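Local coordinates for protein flap endonuclease 1 (Methanocaldococcus jannaschii, PDB 1A76) that cuts 5'-flap structures and degrades DNA in the 5'-to-3' direction during replication and repair, with magnesium ions as cofactor, at residues G6-K11 against I233-A238; Q172-L177 against M194-E199; L214-I219 against E256-I261. All blocks are in the same frame, centred on the assembly; numbering follows the deposited sequence.

Contact 1 (G6-K11 against I233-A238); sequences GDFIPK and IGFKRA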
ATOM      1  N   GLY A   6      11.058 -11.667  -2.978  1.00 35.84           N
ATOM      2  CA  GLY A   6      11.627 -12.174  -1.737  1.00 35.18           C
ATOM      3  C   GLY A   6      12.929 -12.961  -1.760  1.00 36.84           C
ATOM      4  O   GLY A   6      14.001 -12.429  -1.469  1.00 36.63           O
ATOM      5  N   ASP A   7      12.816 -14.238  -2.099  1.00 37.14           N
ATOM      6  CA  ASP A   7      13.935 -15.170  -2.158  1.00 36.99           C
ATOM      7  C   ASP A   7      15.021 -14.813  -3.173  1.00 32.84           C
ATOM      8  O   ASP A   7      16.088 -15.415  -3.171  1.00 34.42           O
ATOM      9  CB  ASP A   7      13.390 -16.571  -2.478  1.00 42.10           C
ATOM     10  CG  ASP A   7      14.449 -17.655  -2.388  1.00 47.06           C
ATOM     11  OD1 ASP A   7      15.149 -17.896  -3.397  1.00 48.76           O
ATOM     12  OD2 ASP A   7      14.575 -18.272  -1.307  1.00 52.03           O
ATOM     13  N   PHE A   8      14.768 -13.824  -4.019  1.00 26.40           N
ATOM     14  CA  PHE A   8      15.733 -13.488  -5.054  1.00 22.18           C
ATOM     15  C   PHE A   8      16.463 -12.165  -4.992  1.00 20.50           C
ATOM     16  O   PHE A   8      17.369 -11.931  -5.778  1.00 19.94           O
ATOM     17  CB  PHE A   8      15.052 -13.636  -6.406  1.00 22.03           C
ATOM     18  CG  PHE A   8      14.315 -14.925  -6.549  1.00 22.21           C
ATOM     19  CD1 PHE A   8      15.008 -16.103  -6.822  1.00 18.87           C
ATOM     20  CD2 PHE A   8      12.937 -14.979  -6.359  1.00 16.92           C
ATOM     21  CE1 PHE A   8      14.341 -17.322  -6.899  1.00 20.87           C
ATOM     22  CE2 PHE A   8      12.262 -16.191  -6.436  1.00 19.87           C
ATOM     23  CZ  PHE A   8      12.969 -17.368  -6.706  1.00 20.22           C
ATOM     24  N   ILE A   9      16.099 -11.298  -4.066  1.00 16.73           N
ATOM     25  CA  ILE A   9      16.790 -10.024  -3.988  1.00 14.80           C
ATOM     26  C   ILE A   9      17.433  -9.801  -2.633  1.00 13.24           C
ATOM     27  O   ILE A   9      16.974 -10.336  -1.623  1.00 13.59           O
ATOM     28  CB  ILE A   9      15.830  -8.856  -4.299  1.00 12.72           C
ATOM     29  CG1 ILE A   9      14.722  -8.793  -3.249  1.00  8.96           C
ATOM     30  CG2 ILE A   9      15.207  -9.052  -5.678  1.00 12.59           C
ATOM     31  CD1 ILE A   9      13.698  -7.720  -3.521  1.00  6.50           C
ATOM     32  N   PRO A  10      18.539  -9.038  -2.601  1.00 11.43           N
ATOM     33  CA  PRO A  10      19.201  -8.771  -1.320  1.00 11.39           C
ATOM     34  C   PRO A  10      18.315  -7.924  -0.412  1.00 11.06           C
ATOM     35  O   PRO A  10      17.583  -7.055  -0.873  1.00  9.04           O
ATOM     36  CB  PRO A  10      20.497  -8.052  -1.711  1.00 14.36           C
ATOM     37  CG  PRO A  10      20.248  -7.506  -3.091  1.00 11.88           C
ATOM     38  CD  PRO A  10      19.260  -8.443  -3.748  1.00 11.20           C
ATOM     39  N   LYS A  11      18.356  -8.214   0.883  1.00 14.60           N
ATOM     40  CA  LYS A  11      17.578  -7.463   1.856  1.00 17.68           C
ATOM     41  C   LYS A  11      18.208  -7.704   3.206  1.00 17.66           C
ATOM     42  O   LYS A  11      18.971  -8.650   3.371  1.00 16.07           O
ATOM     43  CB  LYS A  11      16.121  -7.921   1.863  1.00 20.15           C
ATOM     44  CG  LYS A  11      15.909  -9.293   2.450  1.00 26.04           C
ATOM     45  CD  LYS A  11      15.525 -10.286   1.371  1.00 27.99           C
ATOM     46  CE  LYS A  11      14.025 -10.434   1.283  1.00 31.80           C
ATOM     47  NZ  LYS A  11      13.426  -9.166   0.799  1.00 34.40           N
ATOM     48  N   ILE A 233       7.260 -18.631 -16.424  1.00 20.67           N
ATOM     49  CA  ILE A 233       8.650 -18.270 -16.153  1.00 18.82           C
ATOM     50  C   ILE A 233       8.807 -17.622 -14.774  1.00 19.75           C
ATOM     51  O   ILE A 233       8.088 -16.674 -14.431  1.00 19.74           O
ATOM     52  CB  ILE A 233       9.186 -17.289 -17.227  1.00 17.58           C
ATOM     53  CG1 ILE A 233       9.359 -18.013 -18.567  1.00 16.52           C
ATOM     54  CG2 ILE A 233      10.523 -16.720 -16.799  1.00 14.31           C
ATOM     55  CD1 ILE A 233       9.238 -17.092 -19.768  1.00 16.87           C
ATOM     56  N   GLY A 234       9.742 -18.148 -13.987  1.00 17.70           N
ATOM     57  CA  GLY A 234      10.009 -17.611 -12.659  1.00 17.28           C
ATOM     58  C   GLY A 234      11.137 -16.576 -12.646  1.00 14.98           C
ATOM     59  O   GLY A 234      11.625 -16.162 -13.701  1.00 12.36           O
ATOM     60  N   PHE A 235      11.572 -16.174 -11.451  1.00 14.76           N
ATOM     61  CA  PHE A 235      12.622 -15.170 -11.327  1.00 16.66           C
ATOM     62  C   PHE A 235      13.954 -15.578 -11.974  1.00 14.63           C
ATOM     63  O   PHE A 235      14.553 -14.799 -12.720  1.00 14.96           O
ATOM     64  CB  PHE A 235      12.838 -14.812  -9.846  1.00 15.06           C
ATOM     65  CG  PHE A 235      13.756 -13.630  -9.630  1.00 19.54           C
ATOM     66  CD1 PHE A 235      15.137 -13.773  -9.741  1.00 21.42           C
ATOM     67  CD2 PHE A 235      13.241 -12.377  -9.310  1.00 18.88           C
ATOM     68  CE1 PHE A 235      15.996 -12.681  -9.538  1.00 18.76           C
ATOM     69  CE2 PHE A 235      14.092 -11.287  -9.104  1.00 19.92           C
ATOM     70  CZ  PHE A 235      15.469 -11.440  -9.220  1.00 19.30           C
ATOM     71  N   LYS A 236      14.401 -16.802 -11.695  1.00 15.58           N
ATOM     72  CA  LYS A 236      15.654 -17.327 -12.218  1.00 16.34           C
ATOM     73  C   LYS A 236      15.712 -17.313 -13.738  1.00 14.98           C
ATOM     74  O   LYS A 236      16.695 -16.851 -14.324  1.00 13.86           O
ATOM     75  CB  LYS A 236      15.870 -18.767 -11.720  1.00 19.31           C
ATOM     76  CG  LYS A 236      16.631 -18.894 -10.411  1.00 24.68           C
ATOM     77  CD  LYS A 236      17.450 -20.189 -10.372  1.00 29.78           C
ATOM     78  CE  LYS A 236      18.949 -19.909 -10.310  1.00 33.67           C
ATOM     79  NZ  LYS A 236      19.696 -20.457 -11.485  1.00 34.02           N
ATOM     80  N   ARG A 237      14.668 -17.839 -14.378  1.00 15.52           N
ATOM     81  CA  ARG A 237      14.621 -17.895 -15.836  1.00 14.07           C
ATOM     82  C   ARG A 237      14.506 -16.507 -16.455  1.00 12.74           C
ATOM     83  O   ARG A 237      15.113 -16.221 -17.488  1.00 13.40           O
ATOM     84  CB  ARG A 237      13.445 -18.771 -16.295  1.00 13.17           C
ATOM     85  CG  ARG A 237      13.138 -18.681 -17.786  1.00 12.66           C
ATOM     86  CD  ARG A 237      14.216 -19.341 -18.672  1.00 15.27           C
ATOM     87  NE  ARG A 237      13.772 -19.379 -20.067  1.00 16.45           N
ATOM     88  CZ  ARG A 237      14.572 -19.270 -21.124  1.00 16.55           C
ATOM     89  NH1 ARG A 237      15.884 -19.114 -20.966  1.00 14.66           N
ATOM     90  NH2 ARG A 237      14.051 -19.290 -22.344  1.00 16.34           N
ATOM     91  N   ALA A 238      13.733 -15.642 -15.811  1.00 11.17           N
ATOM     92  CA  ALA A 238      13.530 -14.286 -16.293  1.00 10.03           C
ATOM     93  C   ALA A 238      14.826 -13.481 -16.186  1.00 10.48           C
ATOM     94  O   ALA A 238      15.187 -12.733 -17.099  1.00 10.97           O
ATOM     95  CB  ALA A 238      12.417 -13.628 -15.494  1.00 10.05           C
TER
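Lys11 NZ is gripped by two groups, Tyr174 OH through a hydrogen bond and Glu196 OE2 through a salt bridge, and it anchors the N-terminal segment from which Phe8 reaches Phe235. The partner segment leads into helix 235-244, which follows helix 211-221 in what is probably the helix-3-turn-helix (H3TH) motif of the FEN1 family, so the contact ties the N-domain to the I-domain. Between the two segments themselves the chemistry is wholly apolar. Phe8 and Phe235 lie with their rings nearly parallel (7°) but slid so far that they barely overlap, centroids 4.7 Å apart. The side chains run past each other in opposite directions, and each ring covers mainly the beginning of the other side chain: Phe8 CB sits over the face of Phe235, while Phe235 CB lies 3.6 Å from the Phe8 ring centroid, a CH-pi contact 15° off the normal. Phenylalanine suits both positions, since its flat ring and its CB methylene can share one layer. Phe235 reaches this layer with CG anti to its backbone N (chi1 -171°), whereas Phe8 has CG anti to the carbonyl carbon. The far face of Phe8 meets Asp7 OD1, which stands 3.6 Å above the ring plane toward its rim. Phe235 is the more deeply buried partner, also packing on Ile217 and Met221 of helix 211-221 and on Leu207. Where the layer nears the surface, the aliphatic part of Lys236 passes the Phe8 ring before its charged end leads away. Gly234 occupies the N-cap position, and its carbonyl O accepts the first-turn bond from Ala238 N at 3.0 Å. Buried Ile9 adds its branch methyl, CG2, which comes obliquely to Phe235 CE2 at 4.2 Å.

Contact 2 (Q172-L177 against M194-E199); sequences QDYDAL and MPELIE
Tyr174 leans across Ile198 and ends at Glu196, joining the loop after strand 168-170 to strand 196-199 of the mixed sheet in this PIN-like nuclease fold. That loop also carries Asp173 and Asp175, predicted ligands of the second magnesium ion, so Tyr174 lies between the metal-site residues and the sheet. From CB, the ring is set with CG anti to the carbonyl carbon (chi1 -69°), which carries its outer end toward the strand. Tyr174 CD1 meets Ile198 CD1 at 3.7 Å, and Tyr174 CE1 approaches the same methyl, Ile198 CD1, more closely, at 3.4 Å. Ile198 CG1 lies at the ring edge and in its plane, while the terminal methyl comes in obliquely. At the tip, Tyr174 OH is 2.6 Å from Glu196 OE2, with the ring and carboxylate planes turned 31° apart. Glu196 can span the gap because its chain is extended from CB to CD, CG standing anti to the backbone N. Besides Lys11, the partner common to both groups, OE2 holds Arg186 of the adjacent strand 183-186 in a salt bridge. Two cations at one oxygen would be expected to keep this carboxylate ionised. Tyrosine is well placed here, since its ring carbons pack against Ile198 and its hydroxyl still reaches the charge cluster. Glu196 and Ile198, two apart on the strand, both direct their side chains to the loop. Beta-branched Ile198 serves two partners: CG1 and CD1 go to the tyrosine, CG2 to Leu177. The loop is tightened by the bond from Leu177 N to Tyr174 O at 3.0 Å, and packing is snug where Leu177 CD1 presses on Ile198 CG2 at 3.5 Å.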
ATOM      1  N   GLN A 172       4.248  -4.265   2.751  1.00 16.11           N
ATOM      2  CA  GLN A 172       4.590  -5.682   2.849  1.00 15.98           C
ATOM      3  C   GLN A 172       5.004  -6.206   1.474  1.00 17.14           C
ATOM      4  O   GLN A 172       5.576  -7.298   1.349  1.00 17.48           O
ATOM      5  CB  GLN A 172       3.395  -6.483   3.364  1.00 14.68           C
ATOM      6  CG  GLN A 172       3.084  -6.229   4.824  1.00 17.55           C
ATOM      7  CD  GLN A 172       4.258  -6.551   5.712  1.00 16.40           C
ATOM      8  OE1 GLN A 172       4.618  -7.714   5.880  1.00 20.34           O
ATOM      9  NE2 GLN A 172       4.873  -5.527   6.273  1.00 12.35           N
ATOM     10  N   ASP A 173       4.710  -5.410   0.450  1.00 16.50           N
ATOM     11  CA  ASP A 173       5.023  -5.752  -0.933  1.00 16.10           C
ATOM     12  C   ASP A 173       6.360  -5.151  -1.368  1.00 16.55           C
ATOM     13  O   ASP A 173       6.831  -4.159  -0.803  1.00 11.55           O
ATOM     14  CB  ASP A 173       3.921  -5.238  -1.864  1.00 16.84           C
ATOM     15  CG  ASP A 173       2.642  -6.043  -1.757  1.00 19.03           C
ATOM     16  OD1 ASP A 173       2.627  -7.073  -1.050  1.00 18.32           O
ATOM     17  OD2 ASP A 173       1.646  -5.644  -2.388  1.00 23.56           O
ATOM     18  N   TYR A 174       6.958  -5.753  -2.387  1.00 17.77           N
ATOM     19  CA  TYR A 174       8.240  -5.292  -2.909  1.00 17.94           C
ATOM     20  C   TYR A 174       8.051  -4.354  -4.109  1.00 16.22           C
ATOM     21  O   TYR A 174       8.981  -3.683  -4.538  1.00 17.89           O
ATOM     22  CB  TYR A 174       9.097  -6.498  -3.324  1.00 16.28           C
ATOM     23  CG  TYR A 174       9.576  -7.355  -2.174  1.00 16.05           C
ATOM     24  CD1 TYR A 174      10.696  -6.993  -1.428  1.00 12.92           C
ATOM     25  CD2 TYR A 174       8.910  -8.534  -1.830  1.00 13.47           C
ATOM     26  CE1 TYR A 174      11.138  -7.787  -0.364  1.00 10.13           C
ATOM     27  CE2 TYR A 174       9.352  -9.330  -0.764  1.00 11.99           C
ATOM     28  CZ  TYR A 174      10.459  -8.951  -0.044  1.00 10.34           C
ATOM     29  OH  TYR A 174      10.899  -9.732   1.003  1.00 11.81           O
ATOM     30  N   ASP A 175       6.830  -4.307  -4.625  1.00 15.98           N
ATOM     31  CA  ASP A 175       6.470  -3.491  -5.779  1.00 15.20           C
ATOM     32  C   ASP A 175       6.932  -2.029  -5.812  1.00 14.73           C
ATOM     33  O   ASP A 175       7.144  -1.479  -6.886  1.00 12.09           O
ATOM     34  CB  ASP A 175       4.957  -3.549  -5.973  1.00 19.45           C
ATOM     35  CG  ASP A 175       4.445  -4.970  -6.112  1.00 22.27           C
ATOM     36  OD1 ASP A 175       4.548  -5.730  -5.126  1.00 26.39           O
ATOM     37  OD2 ASP A 175       3.943  -5.328  -7.202  1.00 26.85           O
ATOM     38  N   ALA A 176       7.081  -1.391  -4.656  1.00 12.47           N
ATOM     39  CA  ALA A 176       7.532   0.002  -4.623  1.00 12.15           C
ATOM     40  C   ALA A 176       8.893   0.159  -5.306  1.00 11.55           C
ATOM     41  O   ALA A 176       9.231   1.228  -5.818  1.00 11.78           O
ATOM     42  CB  ALA A 176       7.626   0.482  -3.178  1.00  8.78           C
ATOM     43  N   LEU A 177       9.680  -0.907  -5.290  1.00  8.94           N
ATOM     44  CA  LEU A 177      11.001  -0.905  -5.896  1.00  8.81           C
ATOM     45  C   LEU A 177      10.870  -0.665  -7.401  1.00  9.19           C
ATOM     46  O   LEU A 177      11.690   0.024  -8.006  1.00  8.14           O
ATOM     47  CB  LEU A 177      11.690  -2.254  -5.640  1.00  8.70           C
ATOM     48  CG  LEU A 177      12.021  -2.583  -4.175  1.00  9.88           C
ATOM     49  CD1 LEU A 177      12.548  -4.004  -4.066  1.00  9.99           C
ATOM     50  CD2 LEU A 177      13.064  -1.585  -3.635  1.00  9.22           C
ATOM     51  N   MET A 194      10.984  -9.664  11.913  1.00 13.32           N
ATOM     52  CA  MET A 194      11.704  -8.421  12.114  1.00  9.48           C
ATOM     53  C   MET A 194      11.569  -7.445  10.952  1.00  9.70           C
ATOM     54  O   MET A 194      11.340  -7.844   9.812  1.00 11.12           O
ATOM     55  CB  MET A 194      13.189  -8.718  12.318  1.00  7.44           C
ATOM     56  CG  MET A 194      13.497  -9.322  13.648  1.00 10.57           C
ATOM     57  SD  MET A 194      13.599  -8.045  14.882  1.00 12.24           S
ATOM     58  CE  MET A 194      15.208  -7.407  14.571  1.00 12.40           C
ATOM     59  N   PRO A 195      11.689  -6.142  11.235  1.00  9.70           N
ATOM     60  CA  PRO A 195      11.579  -5.171  10.145  1.00  9.88           C
ATOM     61  C   PRO A 195      12.615  -5.571   9.111  1.00  9.53           C
ATOM     62  O   PRO A 195      13.686  -6.062   9.468  1.00  6.80           O
ATOM     63  CB  PRO A 195      11.924  -3.841  10.803  1.00  9.15           C
ATOM     64  CG  PRO A 195      11.636  -4.046  12.239  1.00 12.43           C
ATOM     65  CD  PRO A 195      11.908  -5.495  12.537  1.00  9.36           C
ATOM     66  N   GLU A 196      12.292  -5.377   7.840  1.00 12.38           N
ATOM     67  CA  GLU A 196      13.200  -5.726   6.759  1.00 11.09           C
ATOM     68  C   GLU A 196      13.376  -4.564   5.781  1.00 11.05           C
ATOM     69  O   GLU A 196      12.401  -4.021   5.243  1.00  8.84           O
ATOM     70  CB  GLU A 196      12.675  -6.951   6.013  1.00  8.57           C
ATOM     71  CG  GLU A 196      13.264  -7.136   4.608  1.00 12.64           C
ATOM     72  CD  GLU A 196      12.767  -8.409   3.937  1.00 13.61           C
ATOM     73  OE1 GLU A 196      13.030  -9.496   4.478  1.00 15.71           O
ATOM     74  OE2 GLU A 196      12.111  -8.324   2.876  1.00 15.55           O
ATOM     75  N   LEU A 197      14.627  -4.195   5.552  1.00  9.84           N
ATOM     76  CA  LEU A 197      14.927  -3.107   4.641  1.00 11.23           C
ATOM     77  C   LEU A 197      15.465  -3.624   3.312  1.00 11.23           C
ATOM     78  O   LEU A 197      16.325  -4.515   3.271  1.00 11.53           O
ATOM     79  CB  LEU A 197      15.952  -2.157   5.274  1.00 10.17           C
ATOM     80  CG  LEU A 197      16.502  -1.054   4.363  1.00  8.88           C
ATOM     81  CD1 LEU A 197      15.442   0.007   4.152  1.00 11.57           C
ATOM     82  CD2 LEU A 197      17.756  -0.459   4.974  1.00 13.18           C
ATOM     83  N   ILE A 198      14.934  -3.063   2.230  1.00  8.56           N
ATOM     84  CA  ILE A 198      15.372  -3.402   0.880  1.00 10.36           C
ATOM     85  C   ILE A 198      15.833  -2.090   0.253  1.00  8.55           C
ATOM     86  O   ILE A 198      15.054  -1.138   0.148  1.00 10.79           O
ATOM     87  CB  ILE A 198      14.230  -3.990  -0.003  1.00  7.11           C
ATOM     88  CG1 ILE A 198      13.673  -5.279   0.610  1.00  7.98           C
ATOM     89  CG2 ILE A 198      14.778  -4.311  -1.406  1.00  9.50           C
ATOM     90  CD1 ILE A 198      12.324  -5.120   1.281  1.00  8.25           C
ATOM     91  N   GLU A 199      17.106  -2.026  -0.125  1.00  5.18           N
ATOM     92  CA  GLU A 199      17.654  -0.833  -0.770  1.00 10.41           C
ATOM     93  C   GLU A 199      17.780  -1.128  -2.253  1.00  9.54           C
ATOM     94  O   GLU A 199      18.538  -2.014  -2.638  1.00 10.33           O
ATOM     95  CB  GLU A 199      19.042  -0.479  -0.208  1.00 16.21           C
ATOM     96  CG  GLU A 199      19.396   0.998  -0.369  1.00 26.74           C
ATOM     97  CD  GLU A 199      20.892   1.280  -0.307  1.00 34.27           C
ATOM     98  OE1 GLU A 199      21.613   0.532   0.388  1.00 35.87           O
ATOM     99  OE2 GLU A 199      21.344   2.257  -0.951  1.00 35.96           O
TER

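Contact 3 (L214-I219 against E256-I261); sequences LIDIAI and EYYDEI
Tyr258 OH donates a hydrogen bond to Asp216 OD1, 2.8 Å away, joining the start of helix 258-266 to helix 211-221, probably the first helix of the H3TH motif. The oxygen is met from above the carboxylate, 36° out of its plane, and the ring is turned 47° against that plane. Tyrosine CG stands anti to the backbone N (chi1 163°), which sends the ring across to the neighbouring helix. One turn on from Asp216, Ile219 CD1 abuts the same ring at its edge, lying in plane 3.6 Å from Tyr258 CE1. The longer arm of isoleucine, CG1 to CD1, suits this place, because its end, Ile219 CD1, also touches Ile261 CG2 at 4.1 Å. The first shell is thus one buried polar bond beside a small apolar cluster, with all four residues buried. In the second shell, Lys248 forms a salt bridge with Asp216 OD2, occupying the carboxylate oxygen that the tyrosine does not bond and probably helping to stabilise its charge. Leu251 of helix 247-254 packs on Asp216, Ile219 and Tyr258 alike, and Lys262 makes a cation-pi contact with the tyrosine ring. Farther out, Ile261 lies about 8 Å, side chain to side chain, from the magnesium ligand Asp224. Helix 258-266 itself opens with the bond from Ile261 N to Tyr257 O at 2.9 Å.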
ATOM      1  N   LEU A 214      14.834  -4.970 -13.846  1.00  8.77           N
ATOM      2  CA  LEU A 214      14.045  -5.494 -12.720  1.00  6.66           C
ATOM      3  C   LEU A 214      12.552  -5.511 -13.068  1.00  3.36           C
ATOM      4  O   LEU A 214      11.830  -6.469 -12.754  1.00  4.23           O
ATOM      5  CB  LEU A 214      14.287  -4.643 -11.455  1.00  6.50           C
ATOM      6  CG  LEU A 214      13.657  -5.123 -10.133  1.00  6.54           C
ATOM      7  CD1 LEU A 214      14.137  -6.539  -9.811  1.00  4.68           C
ATOM      8  CD2 LEU A 214      14.039  -4.165  -8.999  1.00  4.24           C
ATOM      9  N   ILE A 215      12.101  -4.446 -13.729  1.00  6.72           N
ATOM     10  CA  ILE A 215      10.711  -4.321 -14.160  1.00  8.48           C
ATOM     11  C   ILE A 215      10.389  -5.443 -15.172  1.00 11.39           C
ATOM     12  O   ILE A 215       9.296  -6.006 -15.169  1.00 11.73           O
ATOM     13  CB  ILE A 215      10.477  -2.922 -14.814  1.00  5.28           C
ATOM     14  CG1 ILE A 215      10.495  -1.838 -13.737  1.00  7.53           C
ATOM     15  CG2 ILE A 215       9.123  -2.866 -15.542  1.00  7.93           C
ATOM     16  CD1 ILE A 215      10.647  -0.425 -14.282  1.00  5.38           C
ATOM     17  N   ASP A 216      11.350  -5.772 -16.029  1.00 10.07           N
ATOM     18  CA  ASP A 216      11.141  -6.831 -17.009  1.00  7.18           C
ATOM     19  C   ASP A 216      10.960  -8.163 -16.266  1.00  5.56           C
ATOM     20  O   ASP A 216      10.042  -8.926 -16.565  1.00 10.19           O
ATOM     21  CB  ASP A 216      12.331  -6.901 -17.976  1.00  8.65           C
ATOM     22  CG  ASP A 216      12.256  -5.847 -19.084  1.00 12.01           C
ATOM     23  OD1 ASP A 216      11.228  -5.149 -19.200  1.00 13.68           O
ATOM     24  OD2 ASP A 216      13.239  -5.718 -19.846  1.00 12.71           O
ATOM     25  N   ILE A 217      11.826  -8.428 -15.284  1.00  6.43           N
ATOM     26  CA  ILE A 217      11.739  -9.649 -14.484  1.00 10.29           C
ATOM     27  C   ILE A 217      10.338  -9.685 -13.861  1.00 11.78           C
ATOM     28  O   ILE A 217       9.665 -10.715 -13.884  1.00 11.05           O
ATOM     29  CB  ILE A 217      12.803  -9.672 -13.346  1.00 10.81           C
ATOM     30  CG1 ILE A 217      14.201  -9.852 -13.935  1.00 16.94           C
ATOM     31  CG2 ILE A 217      12.512 -10.818 -12.377  1.00  8.69           C
ATOM     32  CD1 ILE A 217      15.316  -9.469 -12.982  1.00 16.67           C
ATOM     33  N   ALA A 218       9.899  -8.544 -13.334  1.00 13.80           N
ATOM     34  CA  ALA A 218       8.580  -8.432 -12.728  1.00 12.10           C
ATOM     35  C   ALA A 218       7.487  -8.764 -13.736  1.00 11.24           C
ATOM     36  O   ALA A 218       6.532  -9.491 -13.428  1.00 10.95           O
ATOM     37  CB  ALA A 218       8.372  -7.021 -12.187  1.00 12.34           C
ATOM     38  N   ILE A 219       7.613  -8.222 -14.944  1.00 14.02           N
ATOM     39  CA  ILE A 219       6.619  -8.477 -15.972  1.00 14.22           C
ATOM     40  C   ILE A 219       6.567  -9.974 -16.295  1.00 15.90           C
ATOM     41  O   ILE A 219       5.477 -10.532 -16.414  1.00 15.66           O
ATOM     42  CB  ILE A 219       6.897  -7.622 -17.233  1.00 16.73           C
ATOM     43  CG1 ILE A 219       6.592  -6.144 -16.915  1.00 16.27           C
ATOM     44  CG2 ILE A 219       6.023  -8.073 -18.392  1.00 16.93           C
ATOM     45  CD1 ILE A 219       7.048  -5.157 -17.984  1.00 14.60           C
ATOM     46  N   GLU A 256       1.122  -8.407 -24.506  1.00 11.56           N
ATOM     47  CA  GLU A 256       0.456  -7.309 -25.208  1.00 15.84           C
ATOM     48  C   GLU A 256       0.495  -6.111 -24.271  1.00 18.80           C
ATOM     49  O   GLU A 256       0.359  -6.274 -23.068  1.00 21.27           O
ATOM     50  CB  GLU A 256      -1.001  -7.668 -25.504  1.00 13.17           C
ATOM     51  CG  GLU A 256      -1.688  -6.734 -26.498  1.00 11.19           C
ATOM     52  CD  GLU A 256      -3.045  -7.255 -26.943  1.00 11.37           C
ATOM     53  OE1 GLU A 256      -3.659  -8.028 -26.181  1.00  9.17           O
ATOM     54  OE2 GLU A 256      -3.499  -6.889 -28.053  1.00 13.68           O
ATOM     55  N   TYR A 257       0.668  -4.912 -24.803  1.00 20.69           N
ATOM     56  CA  TYR A 257       0.718  -3.709 -23.954  1.00 21.53           C
ATOM     57  C   TYR A 257       1.922  -3.693 -23.015  1.00 20.45           C
ATOM     58  O   TYR A 257       1.893  -3.074 -21.946  1.00 19.64           O
ATOM     59  CB  TYR A 257      -0.574  -3.547 -23.139  1.00 18.92           C
ATOM     60  CG  TYR A 257      -1.835  -3.603 -23.977  1.00 17.98           C
ATOM     61  CD1 TYR A 257      -1.999  -2.769 -25.086  1.00 16.54           C
ATOM     62  CD2 TYR A 257      -2.842  -4.526 -23.691  1.00 20.97           C
ATOM     63  CE1 TYR A 257      -3.146  -2.856 -25.897  1.00 19.00           C
ATOM     64  CE2 TYR A 257      -3.985  -4.626 -24.492  1.00 20.49           C
ATOM     65  CZ  TYR A 257      -4.129  -3.790 -25.592  1.00 22.02           C
ATOM     66  OH  TYR A 257      -5.257  -3.888 -26.388  1.00 25.36           O
ATOM     67  N   TYR A 258       2.983  -4.375 -23.435  1.00 20.94           N
ATOM     68  CA  TYR A 258       4.232  -4.425 -22.682  1.00 18.52           C
ATOM     69  C   TYR A 258       4.739  -3.003 -22.448  1.00 18.40           C
ATOM     70  O   TYR A 258       5.158  -2.666 -21.339  1.00 16.95           O
ATOM     71  CB  TYR A 258       5.270  -5.242 -23.467  1.00 16.88           C
ATOM     72  CG  TYR A 258       6.712  -5.071 -23.047  1.00 18.29           C
ATOM     73  CD1 TYR A 258       7.087  -5.119 -21.702  1.00 15.16           C
ATOM     74  CD2 TYR A 258       7.711  -4.912 -24.003  1.00 16.52           C
ATOM     75  CE1 TYR A 258       8.413  -5.017 -21.328  1.00 11.62           C
ATOM     76  CE2 TYR A 258       9.043  -4.810 -23.641  1.00 16.37           C
ATOM     77  CZ  TYR A 258       9.389  -4.864 -22.304  1.00 12.93           C
ATOM     78  OH  TYR A 258      10.712  -4.783 -21.953  1.00  8.17           O
ATOM     79  N   ASP A 259       4.676  -2.168 -23.486  1.00 19.05           N
ATOM     80  CA  ASP A 259       5.138  -0.778 -23.402  1.00 20.78           C
ATOM     81  C   ASP A 259       4.270   0.049 -22.473  1.00 22.84           C
ATOM     82  O   ASP A 259       4.748   0.969 -21.807  1.00 25.15           O
ATOM     83  CB  ASP A 259       5.127  -0.120 -24.778  1.00 22.42           C
ATOM     84  CG  ASP A 259       6.237  -0.622 -25.681  1.00 26.67           C
ATOM     85  OD1 ASP A 259       7.288  -1.045 -25.158  1.00 27.63           O
ATOM     86  OD2 ASP A 259       6.056  -0.581 -26.919  1.00 32.41           O
ATOM     87  N   GLU A 260       2.984  -0.276 -22.440  1.00 19.65           N
ATOM     88  CA  GLU A 260       2.041   0.429 -21.596  1.00 19.82           C
ATOM     89  C   GLU A 260       2.312   0.116 -20.123  1.00 19.08           C
ATOM     90  O   GLU A 260       2.283   1.006 -19.277  1.00 17.60           O
ATOM     91  CB  GLU A 260       0.609   0.019 -21.970  1.00 21.37           C
ATOM     92  CG  GLU A 260       0.088   0.631 -23.279  1.00 24.42           C
ATOM     93  CD  GLU A 260       0.861   0.190 -24.527  1.00 28.46           C
ATOM     94  OE1 GLU A 260       1.285  -0.986 -24.625  1.00 25.30           O
ATOM     95  OE2 GLU A 260       1.037   1.041 -25.426  1.00 26.65           O
ATOM     96  N   ILE A 261       2.579  -1.155 -19.827  1.00 16.86           N
ATOM     97  CA  ILE A 261       2.847  -1.586 -18.459  1.00 15.99           C
ATOM     98  C   ILE A 261       4.106  -0.890 -17.945  1.00 16.25           C
ATOM     99  O   ILE A 261       4.135  -0.396 -16.813  1.00 14.72           O
ATOM    100  CB  ILE A 261       3.038  -3.129 -18.385  1.00 15.59           C
ATOM    101  CG1 ILE A 261       1.742  -3.834 -18.783  1.00 15.96           C
ATOM    102  CG2 ILE A 261       3.439  -3.553 -16.971  1.00 16.84           C
ATOM    103  CD1 ILE A 261       1.947  -5.277 -19.192  1.00 14.37           C
TER

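Contacts 2 and 3 are buried, whereas contact 1 is only partly so, with Lys236 exposed. Contacts 1 and 2 touch through Lys11, whose charge belongs to the N-terminal segment but is answered in the sheet; contact 2 also lies within the chain loop that contact 1 closes. Contact 1 uses helix 235-244 and contact 3 helix 211-221, which follow each other in the chain and meet where Phe235 packs on Ile217. Contacts 2 and 3 do not touch; contact 2 carries two predicted metal ligands, while contact 3 only lies near another, Asp224. The chemistry follows the place: phenylalanines packed ring against methylene between N-domain and I-domain, a charge cluster bordering the sheet, and one hydrogen bond among isoleucines between helices.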